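Local coordinates for Tll1590 protein (Thermosynechococcus elongatus, PDB 6LDQ), which is a glycosyltransferase-family protein whose modelled part includes a Rossmann-like domain of the GT-B type, at residues V159-L164 and R183-A188; D168-T173 and G189-I194. All blocks are in the same frame, centred on the assembly; numbering follows the deposited sequence.

Contact 1 of 2, residues V159-L164 and R183-A188; sequences VEKAIL and RWVSKA
Val185 lays its two methyls against Glu160 and Leu164 of the helix. CG1, anti to the backbone N (chi1 177°), touches both helix residues, 3.9 Å from Leu164 CD1 and 3.9 Å from Glu160 CB. The other methyl, CG2, is anti to the carbonyl carbon and lies 3.7 Å from Glu160 OE2, a contact of carbon with oxygen rather than a bond. Both helix side chains cross that of Val185 at about a right angle. Leu164 CD1 also meets Ser186 CB, at 3.9 Å, so this methyl spans two successive residues of the partner. Lys161 adds a third contact, its CG resting against Ser186 CB at 4.1 Å.

Polar atoms enter mainly as backbone carbonyls facing hydrocarbon. The extended chain of Lys161 passes Val185 O, where CE comes to 3.3 Å. Leu164 CD2 lies 3.8 Å from Ala188 O. No hydrogen bond joins the two segments. Within 183-188, Ala188 N donates to Ser186 OG, 3.0 Å from N to OG with 166° at the hydrogen, which makes an ST turn where the chain has left the helix. Arg182 NH1 also bonds to the carbonyls of Ser186 and Ala188.

The contact thus joins helix 153-166 to the C-terminal end of helix 175-185 and the turn that follows. Leu157 and Tyr180 also pack on Val185, and Leu181 on Leu164. On another side of helix 153-166, Val159 and Ala162 rest on helix 113-126 through Trp114, Trp118 and Trp121, while Ile163 packs on Trp131 and His133 of strand 130-134.

Contact 2 of 2, residues D168-T173 and G189-I194; sequences DCVIVT and GQTRLI
Val172 CG2 stands over one face of the flat Arg192 carbonyl group, 3.4 Å from its O. That same oxygen accepts from Val172 N, which is tilted 23° from the carbonyl plane to the side where CG2 stands. Ile171 CA lies close to that plane and makes a CA-H...O contact with the same oxygen. The Val170 carbonyl is approached in a similar way: Arg192 N donates to it, and Thr191 CA closes to 2.9 Å from Val170 O in a further CA-H...O contact. The outer two bonds are aligned more directly with their carbonyls: Val170 N to Gln190 O at 2.8 Å, with 174° at the hydrogen, and Ile194 N to Val172 O at 3.0 Å. Together the four bonds make a parallel ladder, Val170 beside Thr191, Ile171 beside Arg192 and Val172 beside Leu193.

On the face bearing Val170 and Val172, Thr191 CG2 lies 4.1 Å from Val172 CG1, and Leu193 CD1 reaches Val172 CG2 at 4.1 Å. Thr191 OG1 bonds to Glu178 of helix 175-185. The other face bears Ile171 and Arg192, and Ile171 CG2 meets Ile194 CG1 at 3.7 Å. Toward the start of the strand, Cys169 SG touches Arg192 CG at 3.5 Å, a CG set anti to its own carbonyl carbon (chi1 -65°).

This is the strand pairing of a beta-alpha-beta unit, a building block of the Rossmann-like sheet. Helix 175-185 covers the Val172 face through Glu178 and Leu181, helix 200-216 packs on Ile171 through Met207, and strand 130-134 flanks strand 169-172, leaving strand 191-193 outermost.

Following the chain, helix 153-166 leads into strand 169-172, then helix 175-185 and strand 191-193. Contact 1 closes the loop of 18 residues from 165 to 182, bringing the first helix against the end of the second. Contact 2 closes the 15 residues from 174 to 188. The segments alternate, so the two closures cross rather than nest, and their centres lie about 12 Å apart. They meet at Leu164, whose CD2 is 3.8 Å from Val170 CG2 and 4.2 Å from Thr191 CG2. Together they tie two consecutive helices on one side of the sheet to its last two strands.

Contact 1 of 2, residues V159-L164 and R183-A188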
loop_
_atom_site.group_PDB
_atom_site.type_symbol
_atom_site.label_atom_id
_atom_site.label_comp_id
_atom_site.label_asym_id
_atom_site.label_seq_id
_atom_site.Cartn_x
_atom_site.Cartn_y
_atom_site.Cartn_z
ATOM N N VAL A 159 9.663 11.532 -4.619
ATOM C CA VAL A 159 8.947 10.654 -3.693
ATOM C C VAL A 159 9.281 9.199 -3.982
ATOM O O VAL A 159 9.511 8.400 -3.065
ATOM C CB VAL A 159 7.430 10.898 -3.774
ATOM C CG1 VAL A 159 6.687 9.863 -2.893
ATOM C CG2 VAL A 159 7.072 12.314 -3.373
ATOM N N GLU A 160 9.322 8.833 -5.265
ATOM C CA GLU A 160 9.648 7.460 -5.627
ATOM C C GLU A 160 11.052 7.078 -5.166
ATOM O O GLU A 160 11.292 5.937 -4.750
ATOM C CB GLU A 160 9.466 7.274 -7.135
ATOM C CG GLU A 160 8.009 7.487 -7.559
ATOM C CD GLU A 160 7.671 6.974 -8.941
ATOM O OE1 GLU A 160 6.522 6.535 -9.131
ATOM O OE2 GLU A 160 8.528 7.041 -9.842
ATOM N N LYS A 161 11.998 8.014 -5.233
ATOM C CA LYS A 161 13.322 7.754 -4.675
ATOM C C LYS A 161 13.242 7.535 -3.164
ATOM O O LYS A 161 13.833 6.585 -2.624
ATOM C CB LYS A 161 14.266 8.911 -5.004
ATOM C CG LYS A 161 14.695 8.964 -6.476
ATOM C CD LYS A 161 15.508 10.217 -6.732
ATOM C CE LYS A 161 15.801 10.362 -8.213
ATOM N NZ LYS A 161 16.793 11.432 -8.431
ATOM N N ALA A 162 12.506 8.394 -2.463
ATOM C CA ALA A 162 12.404 8.259 -1.010
ATOM C C ALA A 162 11.799 6.919 -0.618
ATOM O O ALA A 162 12.195 6.322 0.385
ATOM C CB ALA A 162 11.580 9.403 -0.422
ATOM N N ILE A 163 10.843 6.433 -1.402
ATOM C CA ILE A 163 10.206 5.160 -1.088
ATOM C C ILE A 163 11.185 4.011 -1.308
ATOM O O ILE A 163 11.347 3.141 -0.446
ATOM C CB ILE A 163 8.932 4.981 -1.925
ATOM C CG1 ILE A 163 7.869 5.993 -1.499
ATOM C CG2 ILE A 163 8.379 3.569 -1.721
ATOM C CD1 ILE A 163 6.822 6.225 -2.550
ATOM N N LEU A 164 11.870 4.006 -2.459
ATOM C CA LEU A 164 12.847 2.956 -2.726
ATOM C C LEU A 164 13.908 2.895 -1.636
ATOM O O LEU A 164 14.357 1.804 -1.256
ATOM C CB LEU A 164 13.498 3.175 -4.092
ATOM C CG LEU A 164 12.647 2.758 -5.287
ATOM C CD1 LEU A 164 13.201 3.418 -6.561
ATOM C CD2 LEU A 164 12.631 1.228 -5.412
ATOM N N ARG A 183 16.432 2.470 -14.571
ATOM C CA ARG A 183 16.983 3.378 -15.576
ATOM C C ARG A 183 16.703 4.830 -15.229
ATOM O O ARG A 183 17.589 5.686 -15.344
ATOM C CB ARG A 183 16.395 3.057 -16.954
ATOM C CG ARG A 183 17.121 3.674 -18.172
ATOM C CD ARG A 183 16.612 3.000 -19.462
ATOM N NE ARG A 183 15.254 2.472 -19.249
ATOM C CZ ARG A 183 14.273 2.478 -20.154
ATOM N NH1 ARG A 183 14.470 2.966 -21.387
ATOM N NH2 ARG A 183 13.095 1.988 -19.815
ATOM N N TRP A 184 15.474 5.126 -14.809
ATOM C CA TRP A 184 15.016 6.500 -14.761
ATOM C C TRP A 184 14.790 7.027 -13.356
ATOM O O TRP A 184 14.785 8.246 -13.177
ATOM C CB TRP A 184 13.718 6.645 -15.567
ATOM C CG TRP A 184 13.925 6.453 -17.027
ATOM C CD1 TRP A 184 13.721 5.311 -17.742
ATOM C CD2 TRP A 184 14.393 7.437 -17.962
ATOM N NE1 TRP A 184 14.021 5.524 -19.066
ATOM C CE2 TRP A 184 14.436 6.821 -19.226
ATOM C CE3 TRP A 184 14.764 8.779 -17.849
ATOM C CZ2 TRP A 184 14.852 7.497 -20.372
ATOM C CZ3 TRP A 184 15.177 9.450 -18.987
ATOM C CH2 TRP A 184 15.218 8.806 -20.231
ATOM N N VAL A 185 14.604 6.154 -12.365
ATOM C CA VAL A 185 14.276 6.613 -11.020
ATOM C C VAL A 185 15.465 6.406 -10.088
ATOM O O VAL A 185 16.077 7.376 -9.636
ATOM C CB VAL A 185 13.009 5.916 -10.484
ATOM C CG1 VAL A 185 12.714 6.354 -9.046
ATOM C CG2 VAL A 185 11.822 6.198 -11.385
ATOM N N SER A 186 15.795 5.156 -9.770
ATOM C CA SER A 186 16.881 4.933 -8.823
ATOM C C SER A 186 17.241 3.458 -8.808
ATOM O O SER A 186 16.370 2.598 -8.978
ATOM C CB SER A 186 16.488 5.390 -7.409
ATOM O OG SER A 186 17.480 5.040 -6.468
ATOM N N LYS A 187 18.522 3.177 -8.563
ATOM C CA LYS A 187 19.009 1.812 -8.380
ATOM C C LYS A 187 18.905 1.335 -6.938
ATOM O O LYS A 187 19.229 0.171 -6.651
ATOM C CB LYS A 187 20.472 1.699 -8.822
ATOM C CG LYS A 187 20.754 2.144 -10.255
ATOM C CD LYS A 187 21.223 0.985 -11.096
ATOM C CE LYS A 187 20.832 1.157 -12.559
ATOM N NZ LYS A 187 21.034 2.551 -13.057
ATOM N N ALA A 188 18.488 2.205 -6.030
ATOM C CA ALA A 188 18.454 1.885 -4.617
ATOM C C ALA A 188 17.285 0.951 -4.300
ATOM O O ALA A 188 16.347 0.797 -5.086
ATOM C CB ALA A 188 18.369 3.174 -3.792
#

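Contact 2 of 2, residues D168-T173 and G189-I194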
loop_
_atom_site.group_PDB
_atom_site.type_symbol
_atom_site.label_atom_id
_atom_site.label_comp_id
_atom_site.label_asym_id
_atom_site.label_seq_id
_atom_site.Cartn_x
_atom_site.Cartn_y
_atom_site.Cartn_z
ATOM N N ASP A 168 10.967 -1.395 3.168
ATOM C CA ASP A 168 11.664 -2.665 3.318
ATOM C C ASP A 168 11.694 -3.432 2.007
ATOM O O ASP A 168 12.698 -4.076 1.687
ATOM C CB ASP A 168 11.022 -3.489 4.431
ATOM C CG ASP A 168 11.030 -2.751 5.737
ATOM O OD1 ASP A 168 12.122 -2.607 6.328
ATOM O OD2 ASP A 168 9.964 -2.252 6.137
ATOM N N CYS A 169 10.621 -3.360 1.223
ATOM C CA CYS A 169 10.628 -4.023 -0.071
ATOM C C CYS A 169 9.664 -3.358 -1.043
ATOM O O CYS A 169 8.519 -3.069 -0.691
ATOM C CB CYS A 169 10.278 -5.507 0.055
ATOM S SG CYS A 169 10.241 -6.322 -1.528
ATOM N N VAL A 170 10.121 -3.169 -2.283
ATOM C CA VAL A 170 9.296 -2.592 -3.336
ATOM C C VAL A 170 8.973 -3.658 -4.376
ATOM O O VAL A 170 9.881 -4.255 -4.961
ATOM C CB VAL A 170 9.983 -1.390 -3.998
ATOM C CG1 VAL A 170 9.136 -0.920 -5.161
ATOM C CG2 VAL A 170 10.171 -0.294 -2.985
ATOM N N ILE A 171 7.688 -3.854 -4.640
ATOM C CA ILE A 171 7.210 -4.874 -5.564
ATOM C C ILE A 171 7.027 -4.257 -6.951
ATOM O O ILE A 171 6.417 -3.188 -7.101
ATOM C CB ILE A 171 5.901 -5.499 -5.037
ATOM C CG1 ILE A 171 6.217 -6.377 -3.820
ATOM C CG2 ILE A 171 5.222 -6.330 -6.130
ATOM C CD1 ILE A 171 5.416 -6.077 -2.580
ATOM N N VAL A 172 7.615 -4.897 -7.963
ATOM C CA VAL A 172 7.402 -4.540 -9.361
ATOM C C VAL A 172 6.549 -5.617 -10.008
ATOM O O VAL A 172 6.605 -6.792 -9.620
ATOM C CB VAL A 172 8.743 -4.378 -10.105
ATOM C CG1 VAL A 172 9.466 -3.125 -9.618
ATOM C CG2 VAL A 172 9.606 -5.609 -9.889
ATOM N N THR A 173 5.753 -5.231 -10.995
ATOM C CA THR A 173 4.807 -6.175 -11.581
ATOM C C THR A 173 5.236 -6.692 -12.945
ATOM O O THR A 173 4.524 -7.507 -13.531
ATOM C CB THR A 173 3.401 -5.557 -11.671
ATOM O OG1 THR A 173 3.367 -4.551 -12.684
ATOM C CG2 THR A 173 2.998 -4.938 -10.342
ATOM N N GLY A 189 17.356 0.323 -3.129
ATOM C CA GLY A 189 16.247 -0.433 -2.580
ATOM C C GLY A 189 16.202 -1.877 -3.056
ATOM O O GLY A 189 16.915 -2.296 -3.973
ATOM N N GLN A 190 15.335 -2.652 -2.404
ATOM C CA GLN A 190 15.100 -4.047 -2.756
ATOM C C GLN A 190 13.787 -4.144 -3.524
ATOM O O GLN A 190 12.734 -3.764 -3.006
ATOM C CB GLN A 190 15.060 -4.932 -1.508
ATOM C CG GLN A 190 15.738 -6.304 -1.694
ATOM C CD GLN A 190 15.287 -7.332 -0.666
ATOM O OE1 GLN A 190 14.447 -7.044 0.190
ATOM N NE2 GLN A 190 15.845 -8.542 -0.748
ATOM N N THR A 191 13.856 -4.623 -4.763
ATOM C CA THR A 191 12.682 -4.885 -5.578
ATOM C C THR A 191 12.462 -6.389 -5.691
ATOM O O THR A 191 13.416 -7.172 -5.701
ATOM C CB THR A 191 12.813 -4.263 -6.978
ATOM O OG1 THR A 191 14.133 -4.502 -7.497
ATOM C CG2 THR A 191 12.561 -2.734 -6.928
ATOM N N ARG A 192 11.197 -6.790 -5.776
ATOM C CA ARG A 192 10.838 -8.189 -5.972
ATOM C C ARG A 192 9.766 -8.268 -7.043
ATOM O O ARG A 192 8.889 -7.403 -7.106
ATOM C CB ARG A 192 10.326 -8.822 -4.674
ATOM C CG ARG A 192 11.373 -8.901 -3.591
ATOM C CD ARG A 192 12.067 -10.255 -3.608
ATOM N NE ARG A 192 13.425 -10.170 -3.077
ATOM C CZ ARG A 192 14.213 -11.220 -2.874
ATOM N NH1 ARG A 192 13.779 -12.448 -3.154
ATOM N NH2 ARG A 192 15.434 -11.045 -2.385
ATOM N N LEU A 193 9.832 -9.313 -7.868
ATOM C CA LEU A 193 8.912 -9.486 -8.988
ATOM C C LEU A 193 7.695 -10.257 -8.514
ATOM O O LEU A 193 7.802 -11.439 -8.176
ATOM C CB LEU A 193 9.576 -10.222 -10.148
ATOM C CG LEU A 193 8.701 -10.356 -11.390
ATOM C CD1 LEU A 193 8.378 -8.959 -11.970
ATOM C CD2 LEU A 193 9.390 -11.208 -12.446
ATOM N N ILE A 194 6.544 -9.600 -8.504
ATOM C CA ILE A 194 5.257 -10.262 -8.343
ATOM C C ILE A 194 4.380 -9.861 -9.520
ATOM O O ILE A 194 3.827 -8.759 -9.550
ATOM C CB ILE A 194 4.596 -9.908 -7.001
ATOM C CG1 ILE A 194 5.609 -10.002 -5.859
ATOM C CG2 ILE A 194 3.395 -10.817 -6.744
ATOM C CD1 ILE A 194 6.125 -11.397 -5.587
#